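Local coordinates for periplasmic aliphatic sulphonates-binding protein (PDB 2X26) that serves a periplasmic binding-protein-dependent ABC transport system for aliphatic sulphonates, of which it is the putative solute-binding component, at residues 117-122 and 179-184; 214-219 and 243-248. One frame throughout, in Å; residues are numbered along the deposited sequence. Where two conformers were deposited one is given.

How the contacts relate
Two five-stranded mixed sheets form the cores of two alpha/beta domains, and two crossings link their strands. The chain first passes from one to the other between strands 74-80 and 87-92. Contact 1 then closes a loop of 56 intervening residues, bringing helix 115-126 of the second domain against 179-184, the return crossing toward strand 186-191. Contact 2 opens after that: over 23 intervening residues, mostly helical, it brings the end of helix 199-218, which touches helix 14-21 of the first domain, to the loop 243-248 leading on to helix 255-270. The contacts therefore lie in series, neither nested nor crossed. Contacts 1 and 2 have centres about 23 Å apart and nearest atoms about 9 Å apart.

Contact 1: residues 117-122 and 179-184; sequences HNLLLR and TDLNQT
Leu-119 and Leu-181 meet at about a right angle where helix 115-126 faces the crossing loop 179-184. This is the second interdomain connection of a two-domain periplasmic binding protein: it leaves strand 172-177 of one sheet and enters strand 186-191 of the other. Across this contact the evidence is apolar, with no hydrogen bond joining the two segments. Leu-181 divides its branches. CD1 presses on Leu-119 CD1 at 3.3 Å, closer than usual for two methyls, while CD2 turns to the helix backbone and lies 4.2 Å from Arg-122 O. The side chain of Leu-119 holds CG anti to the backbone N, but its second torsion, 95°, departs from the staggered positions; with the short methyl contact beside it, the placing of this methyl is doubtful. Leu-119 also touches Glu-87 and Ile-89 of strand 87-92, which places the leucine pair beside the sheet.

Gln-183 reaches in along an extended chain beyond CG and sets NE2 4.1 Å from Leu-119 CD1, a van der Waals approach. The same side chain touches Pro-82, within the first interdomain crossing, and Glu-87, where strand 87-92 begins.

Beside the leucines, Arg-122 brings its CB to 4.4 Å from Leu-181 CD2, then folds back over one helical turn to Asn-118. Two nitrogens grip one oxygen side-on: Arg-122 NE lies 2.8 Å from Asn-118 OD1 in a nearly straight bond (167°), above the carbonyl plane, whereas Arg-122 NH2, at 3.3 Å and more bent, comes to a lone pair of that same OD1.

Contact 2: residues 214-219 and 243-248; sequences ALTRSQ and DHRPPT
Arg-245 approaches Thr-216 at about a right angle, and its course can be followed outward from the loop. CB points toward helix 199-218 and lies 4.0 Å from the oxygen of water 1, a van der Waals approach. CG stands anti to the carbonyl carbon, and CD passes about 3.8 Å from the water. The chain bends here: a chi3 of 86° turns NE and the guanidinium round so that NH1 faces the helix. At the tip, Arg-245 NH1 comes only to 3.9 Å from Thr-216 OG1, near the guanidinium plane, and no direct bond forms. Water 1 closes the gap from the edge of the group, accepting from Arg-245 NH1 at 2.8 Å and donating to Thr-216 OG1 at 2.9 Å; its two partners subtend about 86° at the oxygen.

In this two-domain binding-protein fold the helix end rests on the first domain, for Thr-216 touches Ile-14 and Leu-18 of helix 14-21, whereas His-244, next to Arg-245, stacks on Tyr-163 and bonds to Asp-160 beyond the second domain's strand 155-159. Arg-245 also touches Ile-14, so the loop reaches the first domain through Arg-245 and the second through His-244.

Asp-213, one residue before 214-219 on the same helix, organises both polar ends: OD2 forms a salt bridge with Arg-245 NH2, and its backbone O bonds to Thr-216 OG1. A bound glycerol, probably from the crystallisation liquor, also bonds to Arg-245 NH2. At the periphery the extended Arg-217, modelled in two conformers, lies obliquely by the second proline of the loop, NH1 at 4.4 Å from Pro-247 CG.

Contact 1: residues 117-122 and 179-184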
loop_
_atom_site.group_PDB
_atom_site.type_symbol
_atom_site.label_atom_id
_atom_site.label_comp_id
_atom_site.label_asym_id
_atom_site.label_seq_id
_atom_site.Cartn_x
_atom_site.Cartn_y
_atom_site.Cartn_z
ATOM N N HIS A 117 5.103 11.308 -6.940
ATOM C CA HIS A 117 6.478 11.738 -7.291
ATOM C C HIS A 117 7.082 10.617 -8.155
ATOM O O HIS A 117 7.713 10.905 -9.183
ATOM C CB HIS A 117 7.269 11.989 -5.974
ATOM C CG HIS A 117 8.617 12.643 -6.138
ATOM N ND1 HIS A 117 9.173 13.446 -5.155
ATOM C CD2 HIS A 117 9.553 12.545 -7.117
ATOM C CE1 HIS A 117 10.381 13.834 -5.539
ATOM N NE2 HIS A 117 10.627 13.312 -6.734
ATOM N N ASN A 118 6.861 9.349 -7.784
ATOM C CA ASN A 118 7.426 8.230 -8.534
ATOM C C ASN A 118 6.779 8.189 -9.924
ATOM O O ASN A 118 7.477 8.056 -10.943
ATOM C CB ASN A 118 7.202 6.910 -7.756
ATOM C CG ASN A 118 7.726 5.710 -8.461
ATOM O OD1 ASN A 118 8.928 5.616 -8.762
ATOM N ND2 ASN A 118 6.849 4.726 -8.697
ATOM N N LEU A 119 5.451 8.325 -9.970
ATOM C CA LEU A 119 4.720 8.239 -11.256
ATOM C C LEU A 119 5.225 9.340 -12.156
ATOM O O LEU A 119 5.508 9.104 -13.328
ATOM C CB LEU A 119 3.196 8.439 -11.075
ATOM C CG LEU A 119 2.390 8.514 -12.395
ATOM C CD1 LEU A 119 1.905 7.191 -12.652
ATOM C CD2 LEU A 119 1.205 9.375 -12.236
ATOM N N LEU A 120 5.389 10.529 -11.589
ATOM C CA LEU A 120 5.772 11.691 -12.390
ATOM C C LEU A 120 7.182 11.584 -12.924
ATOM O O LEU A 120 7.397 11.875 -14.118
ATOM C CB LEU A 120 5.581 13.013 -11.633
ATOM C CG LEU A 120 5.847 14.262 -12.458
ATOM C CD1 LEU A 120 4.887 14.425 -13.688
ATOM C CD2 LEU A 120 5.795 15.505 -11.537
ATOM N N LEU A 121 8.152 11.174 -12.090
ATOM C CA LEU A 121 9.531 10.926 -12.595
ATOM C C LEU A 121 9.513 9.948 -13.769
ATOM O O LEU A 121 10.176 10.193 -14.776
ATOM C CB LEU A 121 10.443 10.332 -11.512
ATOM C CG LEU A 121 10.992 11.303 -10.454
ATOM C CD1 LEU A 121 11.697 10.495 -9.386
ATOM C CD2 LEU A 121 11.995 12.216 -11.126
ATOM N N ARG A 122 8.758 8.845 -13.630
ATOM C CA ARG A 122 8.696 7.823 -14.686
ATOM C C ARG A 122 7.965 8.251 -15.943
ATOM O O ARG A 122 8.434 7.973 -17.053
ATOM C CB ARG A 122 8.071 6.552 -14.154
ATOM C CG ARG A 122 8.973 5.844 -13.153
ATOM C CD ARG A 122 8.155 4.826 -12.445
ATOM N NE ARG A 122 8.875 4.359 -11.275
ATOM C CZ ARG A 122 9.642 3.277 -11.257
ATOM N NH1 ARG A 122 9.787 2.519 -12.358
ATOM N NH2 ARG A 122 10.246 2.958 -10.121
ATOM N N THR A 179 -0.551 2.929 -16.385
ATOM C CA THR A 179 -0.766 1.701 -17.149
ATOM C C THR A 179 0.467 1.145 -17.825
ATOM O O THR A 179 0.750 -0.067 -17.756
ATOM C CB THR A 179 -1.873 1.876 -18.226
ATOM O OG1 THR A 179 -3.149 1.904 -17.582
ATOM C CG2 THR A 179 -1.873 0.727 -19.227
ATOM N N ASP A 180 1.202 1.995 -18.509
ATOM C CA ASP A 180 2.334 1.495 -19.255
ATOM C C ASP A 180 3.629 1.806 -18.462
ATOM O O ASP A 180 4.738 1.761 -19.009
ATOM C CB ASP A 180 2.285 2.041 -20.694
ATOM C CG ASP A 180 1.031 1.563 -21.472
ATOM O OD1 ASP A 180 0.644 0.375 -21.341
ATOM O OD2 ASP A 180 0.436 2.360 -22.232
ATOM N N LEU A 181 3.455 2.102 -17.158
ATOM C CA LEU A 181 4.558 2.480 -16.271
ATOM C C LEU A 181 5.099 1.351 -15.404
ATOM O O LEU A 181 5.892 1.622 -14.491
ATOM C CB LEU A 181 4.221 3.732 -15.427
ATOM C CG LEU A 181 3.907 4.972 -16.270
ATOM C CD1 LEU A 181 3.462 6.130 -15.406
ATOM C CD2 LEU A 181 5.098 5.390 -17.129
ATOM N N ASN A 182 4.688 0.112 -15.727
ATOM C CA ASN A 182 5.110 -1.124 -15.024
ATOM C C ASN A 182 5.262 -0.905 -13.527
ATOM O O ASN A 182 6.356 -0.940 -12.952
ATOM C CB ASN A 182 6.368 -1.764 -15.631
ATOM C CG ASN A 182 6.130 -2.315 -17.017
ATOM O OD1 ASN A 182 5.194 -1.904 -17.714
ATOM N ND2 ASN A 182 6.983 -3.248 -17.436
ATOM N N GLN A 183 4.125 -0.677 -12.894
ATOM C CA GLN A 183 4.088 -0.507 -11.472
ATOM C C GLN A 183 4.287 -1.802 -10.653
ATOM O O GLN A 183 4.137 -2.917 -11.137
ATOM C CB GLN A 183 2.798 0.205 -11.143
ATOM C CG GLN A 183 2.737 1.598 -11.745
ATOM C CD GLN A 183 1.590 2.376 -11.195
ATOM O OE1 GLN A 183 0.469 1.885 -11.190
ATOM N NE2 GLN A 183 1.849 3.582 -10.701
ATOM N N THR A 184 4.619 -1.644 -9.376
ATOM C CA THR A 184 5.056 -2.781 -8.539
ATOM C C THR A 184 3.951 -3.489 -7.734
ATOM O O THR A 184 3.890 -4.728 -7.667
ATOM C CB THR A 184 6.075 -2.220 -7.543
ATOM O OG1 THR A 184 7.163 -1.708 -8.302
ATOM C CG2 THR A 184 6.600 -3.320 -6.554
#

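Contact 2: residues 214-219 and 243-248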
loop_
_atom_site.group_PDB
_atom_site.type_symbol
_atom_site.label_atom_id
_atom_site.label_comp_id
_atom_site.label_asym_id
_atom_site.label_seq_id
_atom_site.Cartn_x
_atom_site.Cartn_y
_atom_site.Cartn_z
ATOM N N ALA A 214 -12.159 -9.422 -1.657
ATOM C CA ALA A 214 -13.101 -9.973 -2.663
ATOM C C ALA A 214 -14.582 -9.621 -2.381
ATOM O O ALA A 214 -15.443 -9.653 -3.301
ATOM C CB ALA A 214 -12.943 -11.410 -2.740
ATOM N N LEU A 215 -14.882 -9.317 -1.117
ATOM C CA LEU A 215 -16.225 -8.845 -0.762
ATOM C C LEU A 215 -16.570 -7.584 -1.506
ATOM O O LEU A 215 -17.755 -7.320 -1.704
ATOM C CB LEU A 215 -16.370 -8.631 0.765
ATOM C CG LEU A 215 -16.139 -9.902 1.601
ATOM C CD1 LEU A 215 -16.158 -9.546 3.096
ATOM C CD2 LEU A 215 -17.145 -11.044 1.311
ATOM N N THR A 216 -15.570 -6.765 -1.886
ATOM C CA THR A 216 -15.871 -5.555 -2.654
ATOM C C THR A 216 -16.472 -5.904 -4.016
ATOM O O THR A 216 -17.130 -5.056 -4.625
ATOM C CB THR A 216 -14.661 -4.608 -2.883
ATOM O OG1 THR A 216 -13.691 -5.255 -3.718
ATOM C CG2 THR A 216 -14.054 -4.177 -1.557
ATOM N N ARG A 217 -16.257 -7.133 -4.504
ATOM C CA ARG A 217 -16.915 -7.574 -5.744
ATOM C C ARG A 217 -18.176 -8.381 -5.460
ATOM O O ARG A 217 -19.224 -8.183 -6.102
ATOM C CB ARG A 217 -15.963 -8.378 -6.635
ATOM C CG ARG A 217 -16.582 -8.816 -7.953
ATOM C CD ARG A 217 -15.629 -9.688 -8.760
ATOM N NE ARG A 217 -16.144 -9.978 -10.101
ATOM C CZ ARG A 217 -15.362 -10.297 -11.131
ATOM N NH1 ARG A 217 -14.045 -10.353 -10.964
ATOM N NH2 ARG A 217 -15.884 -10.552 -12.326
ATOM N N SER A 218 -18.112 -9.302 -4.500
ATOM C CA SER A 218 -19.273 -10.205 -4.286
ATOM C C SER A 218 -20.396 -9.542 -3.494
ATOM O O SER A 218 -21.551 -9.911 -3.642
ATOM C CB SER A 218 -18.842 -11.514 -3.612
ATOM O OG SER A 218 -18.282 -11.196 -2.333
ATOM N N GLN A 219 -20.041 -8.533 -2.703
ATOM C CA GLN A 219 -21.000 -7.772 -1.906
ATOM C C GLN A 219 -20.704 -6.284 -2.146
ATOM O O GLN A 219 -20.405 -5.503 -1.214
ATOM C CB GLN A 219 -20.928 -8.150 -0.398
ATOM C CG GLN A 219 -21.660 -9.438 -0.004
ATOM C CD GLN A 219 -21.216 -9.998 1.360
ATOM O OE1 GLN A 219 -21.097 -9.272 2.337
ATOM N NE2 GLN A 219 -20.966 -11.296 1.411
ATOM N N ASP A 243 -14.011 0.795 -8.951
ATOM C CA ASP A 243 -13.904 0.521 -10.378
ATOM C C ASP A 243 -12.455 0.723 -10.943
ATOM O O ASP A 243 -12.156 0.246 -12.037
ATOM C CB ASP A 243 -14.887 1.392 -11.144
ATOM C CG ASP A 243 -16.312 0.931 -11.000
ATOM O OD1 ASP A 243 -16.500 -0.246 -10.579
ATOM O OD2 ASP A 243 -17.241 1.730 -11.344
ATOM N N HIS A 244 -11.590 1.438 -10.234
ATOM C CA HIS A 244 -10.213 1.628 -10.716
ATOM C C HIS A 244 -9.266 0.554 -10.182
ATOM O O HIS A 244 -8.061 0.643 -10.420
ATOM C CB HIS A 244 -9.678 3.011 -10.337
ATOM C CG HIS A 244 -10.522 4.132 -10.845
ATOM N ND1 HIS A 244 -10.736 5.288 -10.123
ATOM C CD2 HIS A 244 -11.222 4.266 -11.998
ATOM C CE1 HIS A 244 -11.523 6.093 -10.817
ATOM N NE2 HIS A 244 -11.833 5.496 -11.961
ATOM N N ARG A 245 -9.793 -0.436 -9.450
ATOM C CA ARG A 245 -8.935 -1.480 -8.847
ATOM C C ARG A 245 -9.046 -2.779 -9.593
ATOM O O ARG A 245 -10.157 -3.143 -10.070
ATOM C CB ARG A 245 -9.398 -1.775 -7.429
ATOM C CG ARG A 245 -9.242 -0.554 -6.510
ATOM C CD ARG A 245 -9.909 -0.910 -5.208
ATOM N NE ARG A 245 -8.988 -1.625 -4.329
ATOM C CZ ARG A 245 -9.164 -2.839 -3.805
ATOM N NH1 ARG A 245 -10.228 -3.604 -4.108
ATOM N NH2 ARG A 245 -8.209 -3.289 -2.965
ATOM N N PRO A 246 -7.918 -3.468 -9.760
ATOM C CA PRO A 246 -8.003 -4.795 -10.353
ATOM C C PRO A 246 -8.478 -5.805 -9.295
ATOM O O PRO A 246 -8.509 -5.482 -8.106
ATOM C CB PRO A 246 -6.522 -5.089 -10.708
ATOM C CG PRO A 246 -5.776 -4.445 -9.646
ATOM C CD PRO A 246 -6.533 -3.140 -9.350
ATOM N N PRO A 247 -8.828 -7.041 -9.708
ATOM C CA PRO A 247 -9.087 -8.037 -8.660
ATOM C C PRO A 247 -7.840 -8.196 -7.779
ATOM O O PRO A 247 -6.711 -8.227 -8.302
ATOM C CB PRO A 247 -9.348 -9.328 -9.476
ATOM C CG PRO A 247 -9.928 -8.803 -10.798
ATOM C CD PRO A 247 -9.053 -7.587 -11.068
ATOM N N THR A 248 -8.020 -8.226 -6.465
ATOM C CA THR A 248 -6.884 -8.267 -5.576
ATOM C C THR A 248 -6.476 -9.695 -5.322
ATOM O O THR A 248 -7.331 -10.591 -5.232
ATOM C CB THR A 248 -7.270 -7.659 -4.249
ATOM O OG1 THR A 248 -7.402 -6.258 -4.460
ATOM C CG2 THR A 248 -6.184 -7.908 -3.145
HETATM O O HOH W 1 -12.486 -3.645 -5.757
#